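Local coordinates for protein serine protease pet (Escherichia coli, PDB 4OM9) that is a secreted autotransporter enterotoxin of enteroaggregative strains, a serine protease whose target is probably the cytoskeletal protein alpha-fodrin, at residues 120-134 with 214-226. Residues are numbered along the deposited sequence; the frame is centred on the assembly and turned at random.
Sequences SFNYNENNQNIIDRY and VFDNKEDKWVLLG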
# COMPACT_ATOMS: atom_id res chain seq x y z
N SER A 120 17.43 4.42 -30.36
CA SER A 120 18.29 5.55 -30.71
C SER A 120 19.81 5.28 -30.58
O SER A 120 20.60 6.21 -30.49
CB SER A 120 17.92 6.75 -29.84
OG SER A 120 18.37 6.53 -28.51
N PHE A 121 20.22 4.01 -30.56
CA PHE A 121 21.65 3.72 -30.54
C PHE A 121 22.29 3.90 -31.92
O PHE A 121 21.85 3.34 -32.90
CB PHE A 121 21.94 2.30 -30.04
CG PHE A 121 23.42 2.00 -30.00
CD1 PHE A 121 24.24 2.62 -29.07
CD2 PHE A 121 23.99 1.13 -30.92
CE1 PHE A 121 25.58 2.37 -29.04
CE2 PHE A 121 25.34 0.87 -30.89
CZ PHE A 121 26.15 1.50 -29.95
N ASN A 122 23.36 4.69 -31.97
CA ASN A 122 24.05 4.98 -33.23
C ASN A 122 25.47 4.44 -33.25
O ASN A 122 26.40 5.12 -32.83
CB ASN A 122 24.07 6.48 -33.49
CG ASN A 122 24.48 6.81 -34.89
OD1 ASN A 122 25.01 5.97 -35.62
ND2 ASN A 122 24.25 8.06 -35.30
N TYR A 123 25.62 3.23 -33.76
CA TYR A 123 26.92 2.56 -33.81
C TYR A 123 27.98 3.33 -34.60
O TYR A 123 29.16 3.05 -34.47
CB TYR A 123 26.78 1.16 -34.40
CG TYR A 123 27.95 0.23 -34.11
CD1 TYR A 123 28.48 0.13 -32.82
CD2 TYR A 123 28.50 -0.57 -35.11
CE1 TYR A 123 29.53 -0.74 -32.54
CE2 TYR A 123 29.54 -1.44 -34.84
CZ TYR A 123 30.07 -1.51 -33.55
OH TYR A 123 31.10 -2.38 -33.28
N ASN A 124 27.55 4.28 -35.42
CA ASN A 124 28.45 4.99 -36.32
C ASN A 124 29.05 6.25 -35.74
O ASN A 124 29.76 6.99 -36.43
CB ASN A 124 27.72 5.34 -37.61
CG ASN A 124 27.21 4.12 -38.32
OD1 ASN A 124 27.82 3.05 -38.25
ND2 ASN A 124 26.08 4.26 -38.99
N GLU A 125 28.76 6.52 -34.47
CA GLU A 125 29.44 7.58 -33.74
C GLU A 125 30.80 7.05 -33.39
O GLU A 125 30.98 5.84 -33.29
CB GLU A 125 28.67 7.96 -32.47
CG GLU A 125 27.42 8.79 -32.70
CD GLU A 125 27.73 10.26 -32.86
OE1 GLU A 125 27.47 11.02 -31.90
OE2 GLU A 125 28.23 10.65 -33.94
N ASN A 126 31.78 7.94 -33.22
CA ASN A 126 33.12 7.46 -32.85
C ASN A 126 33.15 6.96 -31.40
O ASN A 126 32.25 7.26 -30.60
CB ASN A 126 34.19 8.55 -33.08
CG ASN A 126 33.96 9.81 -32.25
OD1 ASN A 126 33.58 9.75 -31.08
ND2 ASN A 126 34.19 10.96 -32.86
N ASN A 127 34.18 6.18 -31.08
CA ASN A 127 34.29 5.54 -29.79
C ASN A 127 34.18 6.48 -28.59
O ASN A 127 33.48 6.15 -27.61
CB ASN A 127 35.62 4.78 -29.72
CG ASN A 127 35.55 3.45 -30.42
OD1 ASN A 127 34.64 3.20 -31.19
ND2 ASN A 127 36.52 2.58 -30.14
N GLN A 128 34.82 7.64 -28.65
CA GLN A 128 34.75 8.57 -27.53
C GLN A 128 33.32 9.09 -27.29
O GLN A 128 32.91 9.25 -26.14
CB GLN A 128 35.71 9.73 -27.75
CG GLN A 128 35.88 10.62 -26.51
CD GLN A 128 36.40 9.87 -25.29
OE1 GLN A 128 37.59 9.50 -25.21
NE2 GLN A 128 35.52 9.65 -24.32
N ASN A 129 32.57 9.35 -28.36
CA ASN A 129 31.21 9.86 -28.26
C ASN A 129 30.28 8.84 -27.60
O ASN A 129 29.45 9.19 -26.77
CB ASN A 129 30.66 10.25 -29.63
CG ASN A 129 30.95 11.70 -30.00
OD1 ASN A 129 31.70 12.40 -29.31
ND2 ASN A 129 30.36 12.15 -31.10
N ILE A 130 30.44 7.59 -27.99
CA ILE A 130 29.65 6.50 -27.43
C ILE A 130 29.98 6.29 -25.94
O ILE A 130 29.09 6.04 -25.12
CB ILE A 130 29.87 5.22 -28.25
CG1 ILE A 130 29.47 5.47 -29.71
CG2 ILE A 130 29.10 4.06 -27.68
CD1 ILE A 130 29.54 4.24 -30.59
N ILE A 131 31.26 6.39 -25.61
CA ILE A 131 31.71 6.24 -24.24
C ILE A 131 31.11 7.34 -23.36
O ILE A 131 30.57 7.05 -22.29
CB ILE A 131 33.25 6.28 -24.14
CG1 ILE A 131 33.84 5.01 -24.78
CG2 ILE A 131 33.70 6.43 -22.68
CD1 ILE A 131 35.28 5.13 -25.17
N ASP A 132 31.17 8.58 -23.83
CA ASP A 132 30.62 9.71 -23.08
C ASP A 132 29.08 9.65 -22.96
O ASP A 132 28.54 10.06 -21.94
CB ASP A 132 31.08 11.02 -23.72
CG ASP A 132 32.59 11.28 -23.51
OD1 ASP A 132 33.13 10.91 -22.44
OD2 ASP A 132 33.25 11.85 -24.41
N ARG A 133 28.40 9.13 -23.98
CA ARG A 133 26.94 9.05 -23.95
C ARG A 133 26.42 7.89 -23.10
O ARG A 133 25.38 8.01 -22.45
CB ARG A 133 26.36 8.92 -25.38
CG ARG A 133 24.84 8.75 -25.39
CD ARG A 133 24.21 8.95 -26.76
NE ARG A 133 24.50 10.27 -27.32
CZ ARG A 133 23.86 11.38 -26.96
NH1 ARG A 133 22.92 11.33 -26.03
NH2 ARG A 133 24.18 12.54 -27.53
N TYR A 134 27.14 6.78 -23.08
CA TYR A 134 26.64 5.59 -22.40
C TYR A 134 27.55 5.07 -21.29
O TYR A 134 27.28 4.01 -20.71
CB TYR A 134 26.40 4.47 -23.41
CG TYR A 134 25.45 4.84 -24.53
CD1 TYR A 134 24.07 4.82 -24.34
CD2 TYR A 134 25.93 5.21 -25.76
CE1 TYR A 134 23.21 5.13 -25.36
CE2 TYR A 134 25.09 5.53 -26.77
CZ TYR A 134 23.74 5.50 -26.57
OH TYR A 134 22.92 5.83 -27.63
N VAL A 214 21.67 -0.55 -22.94
CA VAL A 214 22.75 0.32 -22.58
C VAL A 214 22.11 1.68 -22.28
O VAL A 214 21.04 1.97 -22.78
CB VAL A 214 23.80 0.30 -23.71
CG1 VAL A 214 24.07 1.66 -24.28
CG2 VAL A 214 25.05 -0.42 -23.26
N PHE A 215 22.70 2.47 -21.39
CA PHE A 215 21.97 3.60 -20.81
C PHE A 215 22.54 4.95 -21.20
O PHE A 215 23.70 5.27 -20.89
CB PHE A 215 21.94 3.45 -19.29
CG PHE A 215 21.22 4.57 -18.57
CD1 PHE A 215 19.84 4.55 -18.42
CD2 PHE A 215 21.94 5.61 -18.01
CE1 PHE A 215 19.18 5.57 -17.74
CE2 PHE A 215 21.29 6.64 -17.33
CZ PHE A 215 19.90 6.61 -17.20
N ASP A 216 21.71 5.74 -21.86
CA ASP A 216 22.06 7.07 -22.36
C ASP A 216 22.15 8.07 -21.21
O ASP A 216 21.15 8.32 -20.53
CB ASP A 216 21.01 7.50 -23.39
CG ASP A 216 21.34 8.81 -24.11
OD1 ASP A 216 21.89 9.75 -23.48
OD2 ASP A 216 21.00 8.90 -25.31
N ASN A 217 23.35 8.64 -21.02
CA ASN A 217 23.69 9.62 -19.97
C ASN A 217 22.91 10.92 -19.97
O ASN A 217 22.66 11.50 -18.92
CB ASN A 217 25.17 10.03 -20.08
CG ASN A 217 26.06 9.22 -19.20
OD1 ASN A 217 25.66 8.83 -18.10
ND2 ASN A 217 27.27 8.96 -19.67
N LYS A 218 22.61 11.40 -21.17
CA LYS A 218 22.09 12.75 -21.34
C LYS A 218 20.58 12.73 -21.46
O LYS A 218 19.91 13.70 -21.12
CB LYS A 218 22.70 13.40 -22.58
CG LYS A 218 24.22 13.37 -22.61
CD LYS A 218 24.82 14.10 -21.42
CE LYS A 218 26.30 14.34 -21.62
NZ LYS A 218 27.06 13.07 -21.78
N GLU A 219 20.05 11.62 -21.96
CA GLU A 219 18.62 11.49 -22.16
C GLU A 219 18.01 10.71 -21.02
O GLU A 219 16.79 10.62 -20.91
CB GLU A 219 18.33 10.80 -23.50
CG GLU A 219 19.02 11.44 -24.69
CD GLU A 219 18.33 12.70 -25.19
OE1 GLU A 219 18.03 13.59 -24.38
OE2 GLU A 219 18.10 12.80 -26.42
N ASP A 220 18.87 10.15 -20.16
CA ASP A 220 18.45 9.38 -19.00
C ASP A 220 17.42 8.31 -19.38
O ASP A 220 16.27 8.34 -18.94
CB ASP A 220 17.91 10.30 -17.92
CG ASP A 220 18.89 11.42 -17.57
OD1 ASP A 220 19.90 11.14 -16.88
OD2 ASP A 220 18.64 12.57 -18.00
N LYS A 221 17.85 7.38 -20.23
CA LYS A 221 16.98 6.32 -20.71
C LYS A 221 17.76 5.10 -21.17
O LYS A 221 18.85 5.22 -21.72
CB LYS A 221 16.12 6.84 -21.86
CG LYS A 221 16.92 7.40 -23.03
CD LYS A 221 16.06 7.58 -24.26
CE LYS A 221 16.88 8.01 -25.46
NZ LYS A 221 16.03 8.13 -26.68
N TRP A 222 17.19 3.93 -20.96
CA TRP A 222 17.75 2.70 -21.50
C TRP A 222 17.46 2.55 -22.99
O TRP A 222 16.35 2.79 -23.48
CB TRP A 222 17.22 1.49 -20.73
CG TRP A 222 17.80 1.42 -19.36
CD1 TRP A 222 17.24 1.89 -18.22
CD2 TRP A 222 19.06 0.86 -19.00
NE1 TRP A 222 18.07 1.65 -17.15
CE2 TRP A 222 19.20 1.02 -17.60
CE3 TRP A 222 20.09 0.24 -19.72
CZ2 TRP A 222 20.33 0.59 -16.91
CZ3 TRP A 222 21.21 -0.19 -19.03
CH2 TRP A 222 21.32 -0.02 -17.63
N VAL A 223 18.48 2.11 -23.70
CA VAL A 223 18.47 2.12 -25.14
C VAL A 223 18.81 0.72 -25.58
O VAL A 223 19.62 0.07 -24.94
CB VAL A 223 19.48 3.18 -25.66
CG1 VAL A 223 20.15 2.77 -26.96
CG2 VAL A 223 18.82 4.54 -25.73
N LEU A 224 18.18 0.24 -26.64
CA LEU A 224 18.53 -1.06 -27.17
C LEU A 224 19.86 -0.99 -27.92
O LEU A 224 19.91 -0.44 -29.02
CB LEU A 224 17.45 -1.55 -28.11
CG LEU A 224 17.57 -2.98 -28.64
CD1 LEU A 224 17.34 -3.99 -27.52
CD2 LEU A 224 16.56 -3.16 -29.78
N LEU A 225 20.93 -1.55 -27.35
CA LEU A 225 22.26 -1.55 -28.00
C LEU A 225 22.27 -2.39 -29.26
O LEU A 225 22.82 -2.00 -30.31
CB LEU A 225 23.35 -2.07 -27.05
CG LEU A 225 24.75 -2.21 -27.69
CD1 LEU A 225 25.50 -0.88 -27.61
CD2 LEU A 225 25.61 -3.31 -27.04
N GLY A 226 21.67 -3.57 -29.15
CA GLY A 226 21.61 -4.50 -30.26
C GLY A 226 21.05 -5.83 -29.78
O GLY A 226 20.33 -5.87 -28.78
O HOH W 1 25.33 1.91 -20.33
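R133, in the last turn of helix 127-134, reaches D216 at the end of strand 211-216. From R133 CB, CG leaves anti to the backbone N (chi1 176°), over one face of the Y134 ring and close to the D216 carboxylate. R133 CD follows, 3.5 Å from D216 OD2; the chain then bends at chi3, and R133 NH1 forms a salt bridge, lying 3.2 Å from D216 OD1. It straddles both oxygens on their syn side, tilted out of the carboxylate plane, through two bent bonds, with the guanidinium and carboxylate planes 69° apart. D216 OD1 also accepts from K218 N, an Asx turn, and from E219 N, which extends it to an Asx motif.

The helix end is tied to the same loop. N217 N donates almost straight to R133 O at 2.6 Å, and N217 ND2 gives one hydrogen to D132 O (2.8 Å) and also bonds G135 O. Farther along, in strand 221-232, L225 CD1 sits over a face of the F121 ring, 3.6 Å from its centroid, while F121 CB packs on V223 CG1.

Helix 127-134 lies nearly square to strand 214-216, in the chymotrypsin-like (clan PA) protease domain. With three donors on one oxygen, D216 is probably held ionised, coupling the hairpin turn to the helix C-terminus.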